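Local coordinates for uncharacterized protein (Bacteroides ovatus, PDB 4E6F), which is of unknown function but belongs to the DUF4468 family, whose domain adopts a fold like that of the TATA-binding protein, at residues A[93-99]-A[112-118]; A[10-15]-A[141-145]. The contacts are given in a common frame with arbitrary orientation. Residue numbers count along the deposited sequence, not the author numbering.

Contact 1: residues A[93-99]-A[112-118]; sequences TLVNYQI and LEKIRFT. With EDO (1,2-ethanediol), chain E.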
# COMPACT_ATOMS: atom_id res chain seq x y z
N THR A 93 -8.76 -1.22 -11.83
CA THR A 93 -7.48 -1.70 -12.29
C THR A 93 -7.05 -2.88 -11.44
O THR A 93 -7.42 -2.96 -10.26
CB THR A 93 -6.39 -0.60 -12.25
OG1 THR A 93 -5.20 -1.11 -12.86
CG2 THR A 93 -6.05 -0.12 -10.82
N LEU A 94 -6.25 -3.77 -12.02
CA LEU A 94 -5.60 -4.78 -11.20
C LEU A 94 -4.37 -4.09 -10.64
O LEU A 94 -3.80 -3.21 -11.29
CB LEU A 94 -5.20 -6.00 -12.05
CG LEU A 94 -4.82 -7.27 -11.29
CD1 LEU A 94 -6.07 -7.92 -10.65
CD2 LEU A 94 -4.10 -8.26 -12.23
N VAL A 95 -3.95 -4.48 -9.44
CA VAL A 95 -2.71 -3.97 -8.87
C VAL A 95 -1.94 -5.17 -8.34
O VAL A 95 -2.55 -6.08 -7.78
CB VAL A 95 -2.91 -2.88 -7.77
CG1 VAL A 95 -3.64 -3.42 -6.54
CG2 VAL A 95 -1.57 -2.25 -7.36
N ASN A 96 -0.63 -5.19 -8.56
CA ASN A 96 0.28 -6.18 -7.98
C ASN A 96 1.26 -5.42 -7.15
O ASN A 96 1.68 -4.32 -7.53
CB ASN A 96 0.98 -7.03 -9.03
CG ASN A 96 0.08 -8.06 -9.64
OD1 ASN A 96 -0.04 -9.22 -9.18
ND2 ASN A 96 -0.62 -7.65 -10.69
N TYR A 97 1.63 -5.98 -6.00
CA TYR A 97 2.52 -5.24 -5.10
C TYR A 97 3.30 -6.20 -4.20
O TYR A 97 2.95 -7.38 -4.12
CB TYR A 97 1.68 -4.26 -4.22
CG TYR A 97 0.54 -4.93 -3.47
CD1 TYR A 97 0.76 -5.59 -2.26
CD2 TYR A 97 -0.74 -4.99 -4.03
CE1 TYR A 97 -0.28 -6.25 -1.60
CE2 TYR A 97 -1.80 -5.63 -3.36
CZ TYR A 97 -1.56 -6.25 -2.14
OH TYR A 97 -2.57 -6.90 -1.48
N GLN A 98 4.27 -5.66 -3.46
CA GLN A 98 4.97 -6.42 -2.43
C GLN A 98 4.80 -5.68 -1.12
O GLN A 98 4.86 -4.44 -1.09
CB GLN A 98 6.45 -6.56 -2.79
CG GLN A 98 7.26 -7.31 -1.72
CD GLN A 98 8.66 -7.66 -2.17
OE1 GLN A 98 8.87 -8.10 -3.32
NE2 GLN A 98 9.62 -7.49 -1.26
N ILE A 99 4.53 -6.44 -0.04
CA ILE A 99 4.49 -5.89 1.33
C ILE A 99 5.78 -6.35 1.98
O ILE A 99 6.03 -7.55 2.01
CB ILE A 99 3.28 -6.38 2.16
CG1 ILE A 99 1.97 -6.25 1.39
CG2 ILE A 99 3.23 -5.61 3.51
CD1 ILE A 99 0.75 -6.92 2.14
N LEU A 112 5.14 -0.72 1.30
CA LEU A 112 4.36 -1.19 0.17
C LEU A 112 5.12 -0.76 -1.07
O LEU A 112 5.32 0.45 -1.30
CB LEU A 112 2.92 -0.62 0.21
CG LEU A 112 2.04 -1.00 -0.96
CD1 LEU A 112 1.64 -2.47 -0.88
CD2 LEU A 112 0.79 -0.13 -1.01
N GLU A 113 5.62 -1.72 -1.82
CA GLU A 113 6.50 -1.42 -2.95
C GLU A 113 6.26 -2.32 -4.16
O GLU A 113 5.38 -3.17 -4.13
CB GLU A 113 7.96 -1.55 -2.49
CG GLU A 113 8.31 -2.92 -1.89
CD GLU A 113 9.76 -3.07 -1.47
OE1 GLU A 113 10.61 -2.32 -1.99
OE2 GLU A 113 10.04 -3.93 -0.61
N LYS A 114 7.05 -2.08 -5.24
CA LYS A 114 6.97 -2.84 -6.48
C LYS A 114 5.51 -2.83 -7.00
O LYS A 114 4.96 -3.87 -7.38
CB LYS A 114 7.51 -4.27 -6.29
CG LYS A 114 8.97 -4.28 -5.85
CD LYS A 114 9.43 -5.71 -5.69
CE LYS A 114 10.82 -5.78 -5.15
NZ LYS A 114 11.23 -7.21 -5.01
N ILE A 115 4.91 -1.65 -6.99
CA ILE A 115 3.51 -1.48 -7.39
C ILE A 115 3.40 -1.34 -8.89
O ILE A 115 4.04 -0.47 -9.50
CB ILE A 115 2.92 -0.24 -6.69
CG1 ILE A 115 3.01 -0.40 -5.15
CG2 ILE A 115 1.45 0.02 -7.18
CD1 ILE A 115 2.77 0.85 -4.36
N ARG A 116 2.56 -2.20 -9.49
CA ARG A 116 2.31 -2.15 -10.92
C ARG A 116 0.85 -2.43 -11.18
O ARG A 116 0.23 -3.24 -10.49
CB ARG A 116 3.23 -3.11 -11.70
CG ARG A 116 3.07 -4.55 -11.32
CD ARG A 116 4.04 -5.46 -12.08
NE ARG A 116 3.97 -6.82 -11.56
CZ ARG A 116 3.08 -7.72 -11.95
NH1 ARG A 116 2.20 -7.43 -12.90
NH2 ARG A 116 3.06 -8.93 -11.40
N PHE A 117 0.33 -1.78 -12.19
CA PHE A 117 -1.07 -1.86 -12.56
C PHE A 117 -1.26 -2.58 -13.86
O PHE A 117 -0.43 -2.44 -14.77
CB PHE A 117 -1.65 -0.45 -12.70
CG PHE A 117 -1.45 0.45 -11.50
CD1 PHE A 117 -2.24 0.29 -10.36
CD2 PHE A 117 -0.48 1.44 -11.51
CE1 PHE A 117 -2.04 1.11 -9.23
CE2 PHE A 117 -0.29 2.27 -10.40
CZ PHE A 117 -1.08 2.12 -9.27
N THR A 118 -2.35 -3.36 -13.95
CA THR A 118 -2.76 -4.04 -15.18
C THR A 118 -4.19 -3.58 -15.41
O THR A 118 -5.11 -3.96 -14.66
CB THR A 118 -2.59 -5.55 -15.09
OG1 THR A 118 -1.25 -5.82 -14.70
CG2 THR A 118 -2.89 -6.23 -16.43
C1 EDO E . 4.75 -7.49 -7.74
O1 EDO E . 5.12 -6.85 -6.53
C2 EDO E . 4.16 -8.89 -7.45
O2 EDO E . 2.98 -8.79 -6.63

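Contact 2: residues A[10-15]-A[141-145]; sequences DTRYLV and KTKLV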
# COMPACT_ATOMS: atom_id res chain seq x y z
N ASP A 10 -8.40 17.51 -2.01
CA ASP A 10 -7.30 16.61 -2.36
C ASP A 10 -6.02 16.89 -1.56
O ASP A 10 -4.95 16.40 -1.93
CB ASP A 10 -7.02 16.73 -3.87
CG ASP A 10 -8.01 15.96 -4.72
OD1 ASP A 10 -8.59 14.96 -4.22
OD2 ASP A 10 -8.17 16.32 -5.90
N THR A 11 -6.13 17.62 -0.43
CA THR A 11 -5.01 17.96 0.45
C THR A 11 -4.10 16.74 0.73
O THR A 11 -2.88 16.86 0.67
CB THR A 11 -5.58 18.52 1.78
OG1 THR A 11 -6.34 19.70 1.49
CG2 THR A 11 -4.50 18.83 2.80
N ARG A 12 -4.70 15.57 1.01
CA ARG A 12 -3.98 14.34 1.36
C ARG A 12 -3.01 13.90 0.26
O ARG A 12 -1.97 13.32 0.55
CB ARG A 12 -5.02 13.19 1.60
CG ARG A 12 -4.45 11.74 1.63
CD ARG A 12 -3.69 11.57 2.91
NE ARG A 12 -2.91 10.34 3.03
CZ ARG A 12 -1.60 10.25 2.84
NH1 ARG A 12 -0.92 11.27 2.34
NH2 ARG A 12 -0.96 9.12 3.12
N TYR A 13 -3.37 14.16 -0.99
CA TYR A 13 -2.68 13.58 -2.16
C TYR A 13 -1.58 14.45 -2.79
O TYR A 13 -1.04 14.08 -3.84
CB TYR A 13 -3.76 13.26 -3.21
CG TYR A 13 -4.90 12.45 -2.63
CD1 TYR A 13 -4.71 11.15 -2.18
CD2 TYR A 13 -6.17 13.01 -2.48
CE1 TYR A 13 -5.75 10.41 -1.63
CE2 TYR A 13 -7.23 12.28 -1.94
CZ TYR A 13 -7.00 10.99 -1.47
OH TYR A 13 -8.06 10.27 -0.95
N LEU A 14 -1.22 15.55 -2.16
CA LEU A 14 -0.27 16.46 -2.77
C LEU A 14 1.19 16.14 -2.33
O LEU A 14 1.56 14.97 -2.32
CB LEU A 14 -0.70 17.93 -2.54
CG LEU A 14 -2.15 18.21 -2.97
CD1 LEU A 14 -2.55 19.65 -2.68
CD2 LEU A 14 -2.39 17.89 -4.46
N VAL A 15 2.02 17.15 -2.03
CA VAL A 15 3.43 17.03 -1.64
C VAL A 15 3.64 15.88 -0.61
O VAL A 15 2.94 15.85 0.41
CB VAL A 15 3.90 18.40 -1.06
CG1 VAL A 15 5.31 18.31 -0.49
CG2 VAL A 15 3.83 19.50 -2.12
N LYS A 141 2.43 21.75 -7.69
CA LYS A 141 2.09 20.69 -6.74
C LYS A 141 0.85 21.08 -5.87
O LYS A 141 0.74 20.67 -4.70
CB LYS A 141 3.31 20.27 -5.88
CG LYS A 141 4.49 19.79 -6.73
CD LYS A 141 5.58 19.07 -5.93
CE LYS A 141 6.72 18.65 -6.85
NZ LYS A 141 7.54 17.54 -6.27
N THR A 142 -0.11 21.80 -6.48
CA THR A 142 -1.35 22.26 -5.84
C THR A 142 -2.56 21.42 -6.23
O THR A 142 -3.59 21.45 -5.54
CB THR A 142 -1.60 23.73 -6.15
OG1 THR A 142 -1.61 23.92 -7.57
CG2 THR A 142 -0.58 24.66 -5.47
N LYS A 143 -2.45 20.70 -7.36
CA LYS A 143 -3.56 19.89 -7.83
C LYS A 143 -3.03 18.61 -8.40
O LYS A 143 -1.92 18.58 -8.93
CB LYS A 143 -4.36 20.61 -8.93
CG LYS A 143 -5.21 21.79 -8.48
CD LYS A 143 -5.95 22.41 -9.69
CE LYS A 143 -6.81 23.60 -9.29
NZ LYS A 143 -7.30 24.36 -10.49
N LEU A 144 -3.86 17.60 -8.37
CA LEU A 144 -3.63 16.36 -9.08
C LEU A 144 -3.84 16.58 -10.57
O LEU A 144 -4.81 17.24 -10.96
CB LEU A 144 -4.63 15.31 -8.58
CG LEU A 144 -4.41 14.81 -7.16
CD1 LEU A 144 -5.59 13.97 -6.71
CD2 LEU A 144 -3.14 13.95 -7.09
N VAL A 145 -2.96 16.00 -11.42
CA VAL A 145 -3.15 16.02 -12.88
C VAL A 145 -4.46 15.28 -13.11
O VAL A 145 -4.61 14.16 -12.61
CB VAL A 145 -1.93 15.40 -13.62
CG1 VAL A 145 -2.23 15.17 -15.10
CG2 VAL A 145 -0.69 16.27 -13.47
O HOH W 1 -6.51 18.09 -7.03

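Contact 1: residues A[93-99]-A[112-118]
T93 turns its side chain toward the partner strand, OG1 lying 3.6 Å from F117 CB while it donates to L94 O at 3.0 Å. L94 makes the first hydrogen-bonded pair of the segment: L94 N donates to T118 O (2.9 Å) and T118 N returns to L94 O (3.0 Å). V95 and F117 form a non-hydrogen-bonded pair on the helix-covered face, V95 CG2 3.9 Å from F117 CE1; F117 also meets W151 edge-to-face. N96 pairs with R116 on the other face (N96 N to R116 O, 2.9 Å), where N96 CG lies over one face of the R116 guanidinium. Here the register slips: N96 faces R116 but Q98 faces E113. K114, with its left-handed backbone (phi/psi 53/46°), is the extra residue. An ethanediol, probably from the crystallisation liquor, bonds K114 O through O1 (3.1 Å) and Y97 O through O2 (2.9 Å). Y97 packs CD1 3.5 Å from L112 CD1, and its hydroxyl bonds E79 and N56. Q98 restores the pattern (Q98 N to E113 O, 2.8 Å) and takes K114 NZ on its OE1 at 3.0 Å. I99 packs beside L112 and against helices 38-54 and 149-169. This is a beta hairpin with a beta bulge, within the antiparallel sheet of a TBP-like domain.

Contact 2: residues A[10-15]-A[141-145]
This is a surface contact between two loops remote in sequence, at the periphery of the TBP-like fold: 10-15 precedes the first strand, and 141-145 runs from helix 133-136 toward the long helix 149-169. Neither segment is a strand, and they meet through side chains and one water rather than by direct backbone pairing; 318 Å² is buried in all. The N-terminal piece makes a short 3-10 turn at residues 11-13, in which Y13 N donates to D10 O at 2.9 Å. The turn places D10, Y13 and L14 toward the second loop, while T11 points away and R12 is out of reach.

Two leucines have the largest buried areas of the contact. L14 lies along the backbone of 141-144, its CB 3.8 Å from K141 O and its CD1 3.5 Å from T142 O, so it packs on main chain more than on side chains. L144 reaches back the other way and sets CD2 4.0 Å from Y13 CB. Both leucines also touch L137. At the outer margin V15 CG2 rests 3.9 Å from K141 CB, whose ammonium end turns to D133 in a salt bridge.

Helix 149-169 backs both loops: R153 forms a salt bridge with D10, the Y13 hydroxyl is hydrogen-bonded to D157, R152 bonds the Y13 carbonyl, and L144 rests on R152 and R153. A water also links D10 to the second loop, donating to D10 OD2 at 2.7 Å and accepting from L144 N at 3.0 Å.

In the fold
Contact 1 belongs to the sheet, with its centre about 8 Å from that of the chain, whereas contact 2 lies out at about 18 Å. Their centres are about 21 Å apart and their nearest atoms about 10 Å, so they do not touch. Along the sequence, the hairpin falls within the 125 residues that separate 10-15 from 141-145. Helix 149-169 connects them in space: its residues W151, T155, F158 and M162 meet side chains of contact 1, while R152, R153, V156 and D157 meet contact 2. The helix thus shares its surface between the sheet and both loops of contact 2. The ethanediol at contact 1 gives no evidence of a functional site.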